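Local coordinates for phosphoserine phosphatase (PDB 6HYY), which probably hydrolyses phosphoserine to serine and phosphate, as a magnesium-dependent phosphatase of the haloacid dehalogenase-like family, at residues K5-A10 and A188-G193; V13-D18 and P85-L90; P81-G86 and S117-P122; V91-E96 and E214-L219; L103-G106 and I111-H114. All blocks are in the same frame, centred on the assembly; numbering follows the deposited sequence.

Interaction 1 (K5-A10 and A188-G193)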
# COMPACT_ATOMS: atom_id res chain seq x y z
N LYS A 5 19.60 12.36 -3.26
CA LYS A 5 20.23 12.63 -1.97
C LYS A 5 19.27 12.34 -0.83
O LYS A 5 19.62 11.67 0.15
CB LYS A 5 20.71 14.08 -1.91
CG LYS A 5 21.84 14.40 -2.88
CD LYS A 5 22.30 15.85 -2.74
CE LYS A 5 22.84 16.15 -1.34
NZ LYS A 5 21.80 16.60 -0.36
N LEU A 6 18.03 12.84 -0.94
CA LEU A 6 17.01 12.52 0.06
C LEU A 6 16.79 11.02 0.15
O LEU A 6 16.80 10.44 1.24
CB LEU A 6 15.70 13.23 -0.29
CG LEU A 6 14.47 12.64 0.42
CD1 LEU A 6 14.50 12.99 1.90
CD2 LEU A 6 13.18 13.10 -0.24
N PHE A 7 16.57 10.37 -1.00
CA PHE A 7 16.25 8.95 -1.01
C PHE A 7 17.35 8.13 -0.35
O PHE A 7 17.07 7.19 0.41
CB PHE A 7 16.00 8.49 -2.45
CG PHE A 7 15.33 7.15 -2.56
CD1 PHE A 7 14.03 6.98 -2.11
CD2 PHE A 7 15.98 6.07 -3.13
CE1 PHE A 7 13.40 5.75 -2.22
CE2 PHE A 7 15.36 4.84 -3.24
CZ PHE A 7 14.06 4.68 -2.78
N TYR A 8 18.61 8.50 -0.57
CA TYR A 8 19.75 7.75 -0.05
C TYR A 8 20.04 8.03 1.41
O TYR A 8 20.85 7.32 2.01
CB TYR A 8 20.99 8.01 -0.90
CG TYR A 8 20.89 7.24 -2.18
CD1 TYR A 8 21.82 6.28 -2.53
CD2 TYR A 8 19.78 7.42 -2.99
CE1 TYR A 8 21.66 5.57 -3.70
CE2 TYR A 8 19.62 6.74 -4.12
CZ TYR A 8 20.54 5.81 -4.48
OH TYR A 8 20.29 5.16 -5.64
N SER A 9 19.40 9.04 2.01
CA SER A 9 19.55 9.30 3.43
C SER A 9 18.57 8.50 4.28
O SER A 9 18.67 8.53 5.51
CB SER A 9 19.36 10.79 3.71
OG SER A 9 18.01 11.18 3.51
N ALA A 10 17.63 7.79 3.67
CA ALA A 10 16.60 7.07 4.42
C ALA A 10 17.15 5.77 4.98
O ALA A 10 17.89 5.05 4.31
CB ALA A 10 15.41 6.77 3.52
N ALA A 188 9.75 12.23 5.29
CA ALA A 188 9.60 12.79 3.96
C ALA A 188 8.56 11.97 3.22
O ALA A 188 8.23 10.84 3.62
CB ALA A 188 10.92 12.79 3.18
N PHE A 189 8.02 12.56 2.16
CA PHE A 189 7.04 11.90 1.31
C PHE A 189 7.46 12.06 -0.14
O PHE A 189 7.84 13.16 -0.58
CB PHE A 189 5.64 12.48 1.55
CG PHE A 189 4.63 12.05 0.50
CD1 PHE A 189 4.14 10.75 0.46
CD2 PHE A 189 4.19 12.96 -0.45
CE1 PHE A 189 3.22 10.36 -0.52
CE2 PHE A 189 3.27 12.58 -1.43
CZ PHE A 189 2.78 11.29 -1.44
N ILE A 190 7.38 10.97 -0.91
CA ILE A 190 7.53 11.02 -2.35
C ILE A 190 6.24 10.53 -2.98
O ILE A 190 5.84 9.38 -2.79
CB ILE A 190 8.72 10.17 -2.84
CG1 ILE A 190 10.01 10.61 -2.12
CG2 ILE A 190 8.85 10.33 -4.35
CD1 ILE A 190 11.21 9.70 -2.41
N GLY A 191 5.58 11.41 -3.75
CA GLY A 191 4.39 11.00 -4.47
C GLY A 191 4.73 10.22 -5.72
O GLY A 191 5.79 10.39 -6.32
N PHE A 192 3.83 9.31 -6.09
CA PHE A 192 4.06 8.41 -7.21
C PHE A 192 2.89 8.42 -8.19
O PHE A 192 1.77 8.07 -7.81
CB PHE A 192 4.30 6.98 -6.72
CG PHE A 192 4.58 6.03 -7.84
CD1 PHE A 192 5.80 6.06 -8.51
CD2 PHE A 192 3.62 5.12 -8.25
CE1 PHE A 192 6.07 5.22 -9.55
CE2 PHE A 192 3.88 4.26 -9.33
CZ PHE A 192 5.10 4.32 -9.96
N GLY A 193 3.19 8.73 -9.45
CA GLY A 193 2.14 8.84 -10.45
C GLY A 193 2.30 7.91 -11.63
O GLY A 193 1.74 8.15 -12.71
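The aromatic ring of F7 receives the terminal methyl of I190 obliquely, CD1 to CD1 at 3.9 Å. Y8 CE2 meets the F7 ring at its edge, in the ring plane. On the strand, the side chain of F189 leaves the backbone away from the helix, and the backbone N of G191 sits over one face of its ring, offset toward the rim; a CB on G191 would be crowded by F189 CE2. F7 and I190 run at roughly a right angle. F7 carries CG anti to its own N (chi1 -165°), which swings the ring toward the strand although its CB starts off to the side.

The preceding residue, L6, spans A188 with both methyls: CD1 is 3.8 Å from A188 CB, and CD2 lies at 4.1 Å from the same A188 CB. L6 CD2 also nears I190 CG1. No hydrogen bond crosses the contact. This is the layered alpha/beta packing of the Rossmann-like haloacid dehalogenase core: helix 2-8 lies against one face of the central sheet, beside strand 188-192, which pairs in parallel with strands 170-174 and 207-209. I171 and W207 both touch L6 and I190, and F7 also reaches L90, L94 and L215.

The chain beyond the contact is pinned by L6 O, which accepts from two donors of S9, OG at 2.7 Å and N at 3.1 Å. S9 OG also bonds to the amine of K169.

Interaction 2 (V13-D18 and P85-L90). With MG (magnesium ion), chain D; SER (serine), chain E.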
# COMPACT_ATOMS: atom_id res chain seq x y z
N VAL A 13 11.97 2.79 4.21
CA VAL A 13 11.06 3.29 3.19
C VAL A 13 9.78 2.49 3.29
O VAL A 13 9.82 1.26 3.27
CB VAL A 13 11.66 3.18 1.78
CG1 VAL A 13 10.59 3.53 0.73
CG2 VAL A 13 12.88 4.07 1.63
N CYS A 14 8.66 3.18 3.42
CA CYS A 14 7.35 2.55 3.46
C CYS A 14 6.64 2.84 2.15
O CYS A 14 6.55 4.00 1.74
CB CYS A 14 6.48 3.06 4.61
SG CYS A 14 7.24 2.83 6.23
N PHE A 15 6.16 1.79 1.50
CA PHE A 15 5.42 1.92 0.25
C PHE A 15 3.95 1.65 0.49
O PHE A 15 3.59 0.62 1.09
CB PHE A 15 5.90 0.91 -0.78
CG PHE A 15 7.25 1.19 -1.36
CD1 PHE A 15 7.40 2.00 -2.49
CD2 PHE A 15 8.38 0.60 -0.81
CE1 PHE A 15 8.65 2.23 -3.03
CE2 PHE A 15 9.65 0.82 -1.36
CZ PHE A 15 9.78 1.66 -2.47
N ASP A 16 3.10 2.54 -0.01
CA ASP A 16 1.71 2.22 -0.28
C ASP A 16 1.64 1.08 -1.30
O ASP A 16 2.47 1.00 -2.20
CB ASP A 16 1.05 3.50 -0.83
CG ASP A 16 -0.35 3.27 -1.38
OD1 ASP A 16 -1.19 2.73 -0.65
OD2 ASP A 16 -0.58 3.67 -2.52
N VAL A 17 0.65 0.20 -1.15
CA VAL A 17 0.51 -0.90 -2.11
C VAL A 17 -0.38 -0.54 -3.30
O VAL A 17 0.11 -0.50 -4.45
CB VAL A 17 0.00 -2.17 -1.39
CG1 VAL A 17 -0.20 -3.29 -2.41
CG2 VAL A 17 0.99 -2.59 -0.31
N ASP A 18 -1.67 -0.28 -3.08
CA ASP A 18 -2.60 -0.11 -4.21
C ASP A 18 -2.24 1.11 -5.05
O ASP A 18 -2.15 2.23 -4.54
CB ASP A 18 -4.07 0.04 -3.77
CG ASP A 18 -4.65 -1.21 -3.09
OD1 ASP A 18 -4.14 -2.33 -3.27
OD2 ASP A 18 -5.66 -1.05 -2.36
N PRO A 85 6.03 -1.55 -12.97
CA PRO A 85 7.39 -1.59 -13.52
C PRO A 85 8.39 -0.83 -12.66
O PRO A 85 8.12 0.28 -12.18
CB PRO A 85 7.23 -0.95 -14.90
CG PRO A 85 5.81 -1.28 -15.26
CD PRO A 85 5.01 -1.24 -13.99
N GLY A 86 9.54 -1.46 -12.42
CA GLY A 86 10.60 -0.85 -11.66
C GLY A 86 10.59 -1.16 -10.18
O GLY A 86 11.63 -0.98 -9.54
N ILE A 87 9.47 -1.62 -9.62
CA ILE A 87 9.45 -1.77 -8.15
C ILE A 87 10.33 -2.94 -7.69
O ILE A 87 10.99 -2.84 -6.64
CB ILE A 87 8.02 -1.87 -7.60
CG1 ILE A 87 8.01 -1.79 -6.06
CG2 ILE A 87 7.36 -3.15 -7.95
CD1 ILE A 87 8.60 -0.49 -5.48
N ARG A 88 10.43 -4.03 -8.46
CA ARG A 88 11.33 -5.12 -8.05
C ARG A 88 12.77 -4.64 -7.96
O ARG A 88 13.48 -4.93 -6.98
CB ARG A 88 11.25 -6.29 -9.04
CG ARG A 88 9.98 -7.09 -9.02
CD ARG A 88 10.08 -8.18 -10.13
NE ARG A 88 8.81 -8.86 -10.38
CZ ARG A 88 7.82 -8.37 -11.14
NH1 ARG A 88 7.93 -7.20 -11.79
NH2 ARG A 88 6.70 -9.07 -11.28
N GLU A 89 13.24 -3.92 -8.98
CA GLU A 89 14.61 -3.43 -9.00
C GLU A 89 14.84 -2.43 -7.87
O GLU A 89 15.88 -2.46 -7.21
CB GLU A 89 14.94 -2.80 -10.36
CG GLU A 89 16.41 -2.48 -10.49
CD GLU A 89 16.77 -1.92 -11.85
OE1 GLU A 89 15.89 -1.84 -12.73
OE2 GLU A 89 17.95 -1.55 -12.03
N LEU A 90 13.87 -1.53 -7.64
CA LEU A 90 14.01 -0.52 -6.59
C LEU A 90 14.09 -1.16 -5.21
O LEU A 90 14.97 -0.81 -4.41
CB LEU A 90 12.85 0.47 -6.65
CG LEU A 90 12.88 1.56 -5.58
CD1 LEU A 90 14.14 2.41 -5.70
CD2 LEU A 90 11.65 2.44 -5.71
MG MG D . -2.67 3.95 -3.11
N SER E . -5.97 0.43 -0.31
CA SER E . -4.69 0.72 0.31
C SER E . -4.78 2.01 1.12
O SER E . -3.95 2.89 0.93
CB SER E . -3.60 0.87 -0.73
OG SER E . -2.32 0.48 -0.28
OXT SER E . -5.68 2.23 1.94
O HOH W 1 -4.27 3.26 -2.06
O HOH W 2 -3.11 5.55 -1.63
O HOH W 3 -4.36 4.42 -4.51
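I87 places its CD1 over one face of the F15 ring, a CH-pi contact 4.0 Å from CD1 to the ring centroid and 26° off the normal. L90 comes in at the rim instead: its CD2 lies near the ring plane, 3.8 Å from F15 CZ. F15 and I87 approach from opposite directions, the ring leaving strand 12-16 and the methyl leaving helix 87-96. CG1 of I87 is anti to the backbone N (chi1 -170°), which lets the long branch reach across to the ring.

Just past F15 the strand ends in the aspartate loop that marks haloacid dehalogenase-like enzymes, D16-V17-D18, where the first aspartate is the nucleophile in relatives and the second probably serves as the general acid/base. D16 divides its carboxylate: OD2 binds the magnesium ion at 2.2 Å, while OD1 accepts from the hydroxyl OG of the bound serine at 2.5 Å. D18 binds magnesium through its carbonyl O. Three waters and D175 complete the six ligands.

The serine hydroxyl is gripped further by the loop backbone, since D18 N donates to serine OG at 3.0 Å in a fairly straight bond (162°), with V17 N adding a weak one. D18 OD2 accepts a hydrogen bond from the serine N at 2.5 Å.

Behind these, K154 forms a salt bridge with D16 OD1, T20 OG1 bonds to D16 OD2, and G26 N bonds to D18 OD1. V21 of helix 17-21 touches both F15 and I87.

Interaction 3 (P81-G86 and S117-P122)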
# COMPACT_ATOMS: atom_id res chain seq x y z
N PRO A 81 -2.11 -9.69 -8.50
CA PRO A 81 -1.90 -8.29 -8.89
C PRO A 81 -0.57 -8.12 -9.60
O PRO A 81 0.40 -8.84 -9.35
CB PRO A 81 -1.93 -7.55 -7.55
CG PRO A 81 -1.50 -8.56 -6.56
CD PRO A 81 -2.08 -9.88 -7.04
N HIS A 82 -0.54 -7.15 -10.51
CA HIS A 82 0.65 -6.88 -11.29
C HIS A 82 1.53 -5.86 -10.59
O HIS A 82 1.08 -4.76 -10.26
CB HIS A 82 0.28 -6.35 -12.67
CG HIS A 82 -0.32 -7.40 -13.55
ND1 HIS A 82 -0.02 -7.49 -14.89
CD2 HIS A 82 -1.16 -8.42 -13.28
CE1 HIS A 82 -0.68 -8.51 -15.41
NE2 HIS A 82 -1.38 -9.09 -14.46
N LEU A 83 2.80 -6.21 -10.39
CA LEU A 83 3.73 -5.25 -9.84
C LEU A 83 4.01 -4.13 -10.85
O LEU A 83 4.13 -4.35 -12.06
CB LEU A 83 5.04 -5.93 -9.44
CG LEU A 83 4.94 -6.99 -8.36
CD1 LEU A 83 6.28 -7.64 -8.11
CD2 LEU A 83 4.46 -6.36 -7.07
N THR A 84 4.08 -2.92 -10.33
CA THR A 84 4.39 -1.76 -11.15
C THR A 84 5.81 -1.89 -11.70
O THR A 84 6.71 -2.32 -10.99
CB THR A 84 4.29 -0.51 -10.27
OG1 THR A 84 2.97 -0.44 -9.71
CG2 THR A 84 4.65 0.77 -11.01
N PRO A 85 6.03 -1.55 -12.97
CA PRO A 85 7.39 -1.59 -13.52
C PRO A 85 8.39 -0.83 -12.66
O PRO A 85 8.12 0.28 -12.18
CB PRO A 85 7.23 -0.95 -14.90
CG PRO A 85 5.81 -1.28 -15.26
CD PRO A 85 5.01 -1.24 -13.99
N GLY A 86 9.54 -1.46 -12.42
CA GLY A 86 10.60 -0.85 -11.66
C GLY A 86 10.59 -1.16 -10.18
O GLY A 86 11.63 -0.98 -9.54
N SER A 117 6.03 -11.29 -0.67
CA SER A 117 6.65 -12.51 -1.17
C SER A 117 6.57 -12.60 -2.68
O SER A 117 6.20 -13.63 -3.25
CB SER A 117 6.00 -13.70 -0.51
OG SER A 117 6.67 -14.88 -0.93
N LYS A 118 6.80 -11.48 -3.34
CA LYS A 118 7.47 -11.42 -4.62
C LYS A 118 8.65 -10.48 -4.55
O LYS A 118 9.56 -10.59 -5.39
CB LYS A 118 6.50 -10.97 -5.75
CG LYS A 118 5.73 -12.15 -6.37
CD LYS A 118 4.48 -11.75 -7.15
CE LYS A 118 4.82 -11.07 -8.46
NZ LYS A 118 3.61 -10.80 -9.31
N LEU A 119 8.71 -9.62 -3.53
CA LEU A 119 9.71 -8.57 -3.39
C LEU A 119 10.72 -8.85 -2.28
O LEU A 119 11.47 -7.95 -1.88
CB LEU A 119 9.03 -7.22 -3.09
CG LEU A 119 8.07 -6.73 -4.18
CD1 LEU A 119 7.13 -5.66 -3.61
CD2 LEU A 119 8.85 -6.18 -5.36
N ASN A 120 10.71 -10.07 -1.74
CA ASN A 120 11.59 -10.46 -0.63
C ASN A 120 11.42 -9.58 0.59
O ASN A 120 12.37 -9.38 1.36
CB ASN A 120 13.05 -10.47 -1.07
CG ASN A 120 13.24 -11.31 -2.26
OD1 ASN A 120 13.35 -10.81 -3.37
ND2 ASN A 120 13.24 -12.62 -2.05
N ILE A 121 10.22 -9.07 0.79
CA ILE A 121 9.87 -8.29 1.97
C ILE A 121 9.25 -9.25 2.98
O ILE A 121 8.22 -9.88 2.67
CB ILE A 121 8.90 -7.16 1.61
CG1 ILE A 121 9.59 -6.16 0.66
CG2 ILE A 121 8.39 -6.45 2.89
CD1 ILE A 121 8.62 -5.13 0.06
N PRO A 122 9.81 -9.38 4.18
CA PRO A 122 9.26 -10.32 5.15
C PRO A 122 7.86 -9.92 5.60
O PRO A 122 7.50 -8.74 5.63
CB PRO A 122 10.25 -10.26 6.32
CG PRO A 122 10.96 -8.97 6.15
CD PRO A 122 11.01 -8.69 4.67
O HOH W 4 1.58 -10.28 -7.31
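The apolar part centres on one methyl, CD1 of L83, which meets two neighbours of the opposing loop. K118 lays its aliphatic stem against it, CE being 3.7 Å from L83 CD1. L119 brings CD2 to 4.0 Å from the same L83 CD1, the two leucines lying alongside each other and pointing opposite ways. The K118 chain passes L83 obliquely, bent at chi3 (72°), so that CE comes close to both CD1 and CG of L83 and the amine continues toward P81. An alanine in place of L83 would take away CG and both methyls, and would probably leave the stem of K118 and the L119 methyl facing a gap with the lysine less fixed in its course.

The polar part is indirect. K118 NZ stays 3.8 Å from P81 O, and a single water spans that interval: it donates to P81 O at 2.8 Å and accepts from K118 NZ at 2.9 Å. No direct hydrogen bond joins the two loops. The lysine thus serves both sides of the contact, its carbons packing on L83 while its nitrogen holds the water that reaches the proline carbonyl.

Segment 81-86 runs between helices 69-78 and 87-96, and segment 117-122 follows helix 109-116 on its way to strand 126-133. R88, near the start of helix 87-96, touches L83, K118 and L119 alike, whereas V115 of helix 109-116 packs on P81 and L83. V21 of helix 17-21 reaches both leucines, completing the junction between the three helices.

Interaction 4 (V91-E96 and E214-L219)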
# COMPACT_ATOMS: atom_id res chain seq x y z
N VAL A 91 13.18 -2.09 -4.90
CA VAL A 91 13.25 -2.75 -3.59
C VAL A 91 14.56 -3.51 -3.46
O VAL A 91 15.20 -3.51 -2.40
CB VAL A 91 12.04 -3.67 -3.34
CG1 VAL A 91 12.25 -4.48 -2.06
CG2 VAL A 91 10.75 -2.86 -3.21
N SER A 92 15.00 -4.15 -4.54
CA SER A 92 16.28 -4.87 -4.52
C SER A 92 17.43 -3.94 -4.17
O SER A 92 18.27 -4.27 -3.32
CB SER A 92 16.51 -5.53 -5.87
OG SER A 92 15.61 -6.60 -6.07
N ARG A 93 17.49 -2.76 -4.81
CA ARG A 93 18.57 -1.82 -4.51
C ARG A 93 18.48 -1.30 -3.08
O ARG A 93 19.52 -1.13 -2.42
CB ARG A 93 18.57 -0.64 -5.48
CG ARG A 93 18.84 -1.05 -6.94
CD ARG A 93 20.26 -1.56 -7.18
NE ARG A 93 20.47 -2.98 -6.87
CZ ARG A 93 19.88 -4.02 -7.47
NH1 ARG A 93 19.02 -3.86 -8.46
NH2 ARG A 93 20.16 -5.25 -7.06
N LEU A 94 17.27 -1.05 -2.59
CA LEU A 94 17.13 -0.59 -1.20
C LEU A 94 17.62 -1.66 -0.23
O LEU A 94 18.36 -1.36 0.73
CB LEU A 94 15.67 -0.23 -0.92
CG LEU A 94 15.16 1.06 -1.54
CD1 LEU A 94 13.65 1.14 -1.42
CD2 LEU A 94 15.81 2.24 -0.84
N GLN A 95 17.22 -2.91 -0.45
CA GLN A 95 17.62 -3.98 0.46
C GLN A 95 19.12 -4.23 0.38
O GLN A 95 19.74 -4.58 1.39
CB GLN A 95 16.83 -5.26 0.15
CG GLN A 95 15.33 -5.18 0.56
CD GLN A 95 14.58 -6.47 0.27
OE1 GLN A 95 15.01 -7.26 -0.56
NE2 GLN A 95 13.47 -6.68 0.95
N GLU A 96 19.72 -4.03 -0.79
CA GLU A 96 21.16 -4.20 -0.91
C GLU A 96 21.94 -3.15 -0.11
O GLU A 96 23.09 -3.41 0.27
CB GLU A 96 21.55 -4.18 -2.39
CG GLU A 96 21.12 -5.48 -3.07
CD GLU A 96 21.51 -5.57 -4.53
OE1 GLU A 96 21.19 -6.62 -5.14
OE2 GLU A 96 22.14 -4.62 -5.05
N GLU A 214 13.38 6.81 -11.70
CA GLU A 214 13.95 8.09 -11.28
C GLU A 214 14.72 7.96 -9.97
O GLU A 214 15.71 8.67 -9.77
CB GLU A 214 12.86 9.14 -11.15
CG GLU A 214 12.09 9.37 -12.44
CD GLU A 214 10.92 10.30 -12.24
OE1 GLU A 214 11.12 11.37 -11.64
OE2 GLU A 214 9.80 9.95 -12.67
N LEU A 215 14.29 7.07 -9.08
CA LEU A 215 15.08 6.78 -7.90
C LEU A 215 16.23 5.84 -8.21
O LEU A 215 17.22 5.83 -7.46
CB LEU A 215 14.18 6.19 -6.81
CG LEU A 215 12.99 7.09 -6.50
CD1 LEU A 215 12.02 6.40 -5.55
CD2 LEU A 215 13.48 8.41 -5.92
N LEU A 216 16.11 5.06 -9.28
CA LEU A 216 17.18 4.26 -9.87
C LEU A 216 18.10 5.08 -10.77
O LEU A 216 18.79 4.50 -11.62
CB LEU A 216 16.60 3.09 -10.66
CG LEU A 216 15.66 2.09 -9.97
CD1 LEU A 216 14.87 1.29 -10.99
CD2 LEU A 216 16.45 1.18 -9.06
N GLY A 217 18.08 6.40 -10.63
CA GLY A 217 19.04 7.24 -11.31
C GLY A 217 20.19 7.54 -10.38
O GLY A 217 20.28 8.63 -9.80
N GLU A 218 21.08 6.57 -10.20
CA GLU A 218 22.17 6.72 -9.23
C GLU A 218 23.50 6.35 -9.85
O GLU A 218 24.40 7.19 -9.98
CB GLU A 218 21.91 5.84 -8.01
CG GLU A 218 21.38 4.43 -8.32
CD GLU A 218 21.72 3.42 -7.23
OE1 GLU A 218 22.41 3.81 -6.26
OE2 GLU A 218 21.28 2.25 -7.33
N LEU A 219 23.63 5.08 -10.22
CA LEU A 219 24.86 4.47 -10.72
C LEU A 219 24.44 3.27 -11.57
O LEU A 219 25.27 2.61 -12.18
CB LEU A 219 25.78 4.05 -9.56
CG LEU A 219 26.44 5.07 -8.61
CD1 LEU A 219 25.54 5.49 -7.45
CD2 LEU A 219 27.75 4.52 -8.08
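R93, whose stem meets L216 and E218, donates from NE to E96 OE2 at 3.0 Å, one turn along the same helix. The N-H...O angle is 148°, and the acceptor lies practically in the guanidinium plane, whereas the donor approaches OE2 from well above the plane of the carboxylate. A second link from R93 NH2 to E96 OE1 is doubtful, because NH2 is modelled too close to its neighbour.

Across the contact it is the carbons of the arginine stem that touch. R93 CG is 3.9 Å from L216 CD2, the two side chains crossing at about a right angle. The arginine folds back on itself, bent at chi2 (-68°) and chi3 (84°), which turns the guanidinium to E96 and presents CG and CD to the C-terminal tail. There CD lies 3.9 Å from E218 OE2. The charged ends of R93 and E218 are not in contact, although their opposite charges probably attract weakly; the tail around E218 is poorly ordered.

Loop 214-219 follows strand 207-209 and rests against helix 87-96, L216 touching E89 and L215 touching L90. L215 also reaches L3 and F7 of helix 2-8, so the tail bridges two helices of the sheet's flank.

Interaction 5 (L103-G106 and I111-H114). With SER (serine), chain E.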
# COMPACT_ATOMS: atom_id res chain seq x y z
N LEU A 103 5.59 -2.49 3.55
CA LEU A 103 4.39 -2.30 2.75
C LEU A 103 3.25 -1.94 3.69
O LEU A 103 3.04 -2.61 4.70
CB LEU A 103 4.05 -3.56 1.96
CG LEU A 103 5.08 -4.09 0.96
CD1 LEU A 103 4.47 -5.26 0.17
CD2 LEU A 103 5.54 -2.99 0.02
N ILE A 104 2.51 -0.88 3.35
CA ILE A 104 1.38 -0.44 4.16
C ILE A 104 0.16 -0.36 3.25
O ILE A 104 0.23 0.23 2.17
CB ILE A 104 1.63 0.92 4.85
CG1 ILE A 104 2.94 0.89 5.61
CG2 ILE A 104 0.46 1.24 5.78
CD1 ILE A 104 3.31 2.24 6.23
N SER A 105 -0.94 -0.96 3.68
CA SER A 105 -2.10 -1.00 2.80
C SER A 105 -3.40 -1.03 3.60
O SER A 105 -3.47 -1.65 4.66
CB SER A 105 -2.03 -2.22 1.89
OG SER A 105 -3.09 -2.16 0.95
N GLY A 106 -4.42 -0.36 3.07
CA GLY A 106 -5.79 -0.57 3.48
C GLY A 106 -6.44 -1.81 2.89
O GLY A 106 -7.57 -2.15 3.26
N ILE A 111 -3.46 -10.85 0.32
CA ILE A 111 -2.95 -10.40 -0.97
C ILE A 111 -1.61 -9.68 -0.80
O ILE A 111 -0.67 -9.90 -1.57
CB ILE A 111 -3.99 -9.50 -1.65
CG1 ILE A 111 -5.34 -10.23 -1.76
CG2 ILE A 111 -3.48 -9.06 -3.02
CD1 ILE A 111 -6.50 -9.32 -2.11
N VAL A 112 -1.50 -8.83 0.22
CA VAL A 112 -0.27 -8.04 0.36
C VAL A 112 0.93 -8.91 0.73
O VAL A 112 2.07 -8.62 0.36
CB VAL A 112 -0.48 -6.90 1.38
CG1 VAL A 112 0.82 -6.10 1.57
CG2 VAL A 112 -1.60 -5.96 0.92
N GLU A 113 0.70 -10.00 1.48
CA GLU A 113 1.80 -10.91 1.78
C GLU A 113 2.29 -11.62 0.52
O GLU A 113 3.48 -11.90 0.40
CB GLU A 113 1.39 -11.92 2.84
CG GLU A 113 1.40 -11.35 4.26
CD GLU A 113 1.31 -12.41 5.34
OE1 GLU A 113 1.05 -13.58 5.01
OE2 GLU A 113 1.52 -12.07 6.52
N HIS A 114 1.37 -11.91 -0.42
CA HIS A 114 1.77 -12.44 -1.72
C HIS A 114 2.67 -11.45 -2.46
O HIS A 114 3.72 -11.82 -2.99
CB HIS A 114 0.52 -12.77 -2.53
CG HIS A 114 0.78 -13.04 -3.98
ND1 HIS A 114 1.24 -14.26 -4.45
CD2 HIS A 114 0.65 -12.25 -5.07
CE1 HIS A 114 1.38 -14.20 -5.76
NE2 HIS A 114 1.03 -12.99 -6.16
N SER E . -5.97 0.43 -0.31
CA SER E . -4.69 0.72 0.31
C SER E . -4.78 2.01 1.12
O SER E . -3.95 2.89 0.93
CB SER E . -3.60 0.87 -0.73
OG SER E . -2.32 0.48 -0.28
OXT SER E . -5.68 2.23 1.94
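V112 splits its two methyls between two residues of the strand. CG1 is 4.0 Å from L103 CD1 and also nears L103 CB, the leucine and valine running side by side with opposite headings; CG2 meets S105 CB at 3.9 Å. The fork comes from chi1 of 178°, which holds CG1 anti to the backbone N while CG2 lies beside that N. An alanine in place of V112 would lose both branches, and is likely to leave L103 CD1 and S105 CB without their packing partner.

Strand 100-105, helix 109-116 and strand 126-133 form a beta-alpha-beta unit of the haloacid dehalogenase-like core, and this contact presses the helix onto the first strand. V112 also packs on V126 and A128 of the next strand, and V17 of helix 17-21 also touches L103, S105 and V112. S105 and the glycines after it lie at the sequence position where relatives carry a serine or threonine that binds phosphate.

The looser side of the helix turns away: E113 points off from the strand, partly exposed, and forms a salt bridge with R109, while H114 is likewise partly exposed and touches P80. Beyond its CB, S105 is polar: OG bonds to G107 N and lies 3.0 Å from OG of the bound serine, where its proton has more than one acceptor to choose from. G106 N comes to 3.0 Å from the serine CA, and a CB on G106 would collide with the serine OXT.

In the fold
From the N terminus, interaction 1 ties helix 2-8 to strand 188-192, closing a long loop that contains interactions 2, 3 and 5. Interaction 2 joins strand 12-16 to helix 87-96 across a mostly helical excursion. Interaction 3 starts where interaction 2 ends, sharing P85 and G86, and runs to 117-122, enclosing interaction 5, which fastens strand 100-105 to helix 109-116. Interaction 4 opens on helix 87-96 after interaction 2 has closed, crosses interactions 1 and 3, also spans interaction 5, and brings back the C-terminal tail. Interactions 2 and 5 meet through neighbouring strands and both touch the bound serine; F7 touches residues of interactions 2 and 4.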